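Local coordinates for hydrolase, HAD superfamily, subfamily III A (Legionella pneumophila, PDB 3N1U) that probably hydrolyses 3-deoxy-D-manno-octulosonate 8-phosphate to KDO and inorganic phosphate, a metal-dependent step of lipopolysaccharide biosynthesis, at the interface of chains A and B. Numbering follows the deposited sequence. Chains: chain A/B, Hydrolase, HAD superfamily, subfamily III A.

The interface of chains A and B. Residues chain A 42-43, 75; chain B 37-40.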
loop_
_atom_site.group_PDB
_atom_site.type_symbol
_atom_site.label_atom_id
_atom_site.label_comp_id
_atom_site.label_asym_id
_atom_site.label_seq_id
_atom_site.Cartn_x
_atom_site.Cartn_y
_atom_site.Cartn_z
ATOM N N ASN A 42 -10.142 -8.477 -15.943
ATOM C CA ASN A 42 -10.916 -7.583 -15.085
ATOM C C ASN A 42 -9.952 -6.563 -14.480
ATOM O O ASN A 42 -8.760 -6.872 -14.361
ATOM C CB ASN A 42 -11.592 -8.337 -13.949
ATOM C CG ASN A 42 -12.670 -7.485 -13.220
ATOM O OD1 ASN A 42 -13.142 -6.418 -13.707
ATOM N ND2 ASN A 42 -13.059 -7.969 -12.031
ATOM N N GLU A 43 -10.453 -5.385 -14.128
ATOM C CA GLU A 43 -9.603 -4.257 -13.627
ATOM C C GLU A 43 -10.252 -3.687 -12.390
ATOM O O GLU A 43 -11.503 -3.681 -12.261
ATOM C CB GLU A 43 -9.482 -3.113 -14.643
ATOM C CG GLU A 43 -9.004 -3.472 -16.054
ATOM C CD GLU A 43 -9.387 -2.398 -17.083
ATOM O OE1 GLU A 43 -10.420 -2.548 -17.796
ATOM O OE2 GLU A 43 -8.662 -1.391 -17.167
ATOM N N VAL A 75 -15.113 0.897 -13.999
ATOM C CA VAL A 75 -14.793 1.322 -12.619
ATOM C C VAL A 75 -15.137 2.811 -12.364
ATOM O O VAL A 75 -15.705 3.158 -11.326
ATOM C CB VAL A 75 -13.288 1.105 -12.296
ATOM C CG1 VAL A 75 -12.952 1.688 -10.887
ATOM C CG2 VAL A 75 -12.936 -0.369 -12.363
ATOM N N ILE B 37 -12.805 -1.199 -6.277
ATOM C CA ILE B 37 -14.009 -1.345 -7.080
ATOM C C ILE B 37 -13.609 -1.960 -8.392
ATOM O O ILE B 37 -12.645 -1.515 -9.056
ATOM C CB ILE B 37 -14.726 0.034 -7.295
ATOM C CG1 ILE B 37 -15.173 0.658 -5.946
ATOM C CG2 ILE B 37 -15.974 -0.149 -8.191
ATOM C CD1 ILE B 37 -15.775 2.124 -6.173
ATOM N N ASP B 38 -14.356 -2.966 -8.839
ATOM C CA ASP B 38 -14.046 -3.526 -10.133
ATOM C C ASP B 38 -14.958 -3.034 -11.297
ATOM O O ASP B 38 -15.831 -2.196 -11.084
ATOM C CB ASP B 38 -13.876 -5.071 -10.063
ATOM C CG ASP B 38 -15.190 -5.833 -10.125
ATOM O OD1 ASP B 38 -16.264 -5.207 -10.215
ATOM O OD2 ASP B 38 -15.112 -7.080 -10.071
ATOM N N ASN B 39 -14.691 -3.517 -12.509
ATOM C CA ASN B 39 -15.470 -3.132 -13.695
ATOM C C ASN B 39 -16.948 -3.548 -13.620
ATOM O O ASN B 39 -17.784 -3.031 -14.361
ATOM C CB ASN B 39 -14.872 -3.774 -14.944
ATOM C CG ASN B 39 -13.694 -3.005 -15.477
ATOM O OD1 ASN B 39 -13.566 -1.786 -15.237
ATOM N ND2 ASN B 39 -12.849 -3.681 -16.250
ATOM N N HIS B 40 -17.251 -4.527 -12.773
ATOM C CA HIS B 40 -18.632 -4.981 -12.647
ATOM C C HIS B 40 -19.317 -4.371 -11.419
ATOM O O HIS B 40 -20.453 -4.706 -11.121
ATOM C CB HIS B 40 -18.705 -6.515 -12.617
ATOM C CG HIS B 40 -17.955 -7.185 -13.730
ATOM N ND1 HIS B 40 -16.781 -7.887 -13.520
ATOM C CD2 HIS B 40 -18.209 -7.267 -15.059
ATOM C CE1 HIS B 40 -16.346 -8.368 -14.672
ATOM N NE2 HIS B 40 -17.196 -8.009 -15.619
#
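B:Asn39 reaches into chain A with both ends of its amide. Its ND2 gives a nearly straight hydrogen bond to the carboxylate oxygen OE1 of A:Glu43, 3.1 Å away, a side chain long enough to bring its acid there. OE1 lies in the amide plane, whereas the N-H arrives from above the nearly perpendicular carboxylate. The amide oxygen OD1 accepts a weak bond, 3.3 Å long, from the backbone N of A:Val75; asparagine suits this place because it both donates and accepts. A further side-chain bond, donated by chain A, joins ND2 of A:Asn42 to the carboxylate oxygen OD2 of B:Asp38 at 3.0 Å. The side chains cross at about a right angle, OD2 in the amide plane but the N-H above the carboxylate plane. With CG anti to its backbone N (chi1 -167°), A:Asn42 extends alongside B:Asn39. The compact, branched A:Val75 packs its CG2 against the backbone of B:Asp38, 4.0 Å from CA. The ND1–CE1 side of the B:His40 ring lies loosely beside the A:Asn42 amide, whose oxygen sits above the ring plane.

Behind this shell, B:Asp38 uses its second oxygen: OD1 accepts a hydrogen bond from the backbone N of B:His40 at 2.8 Å, which probably steadies the turn carrying B:Asn39. The patch joins the end of strand 34-38 and the following turn of chain B to the start of strand 43-48 and of helix 74-83 in chain A, within a homotetramer interface.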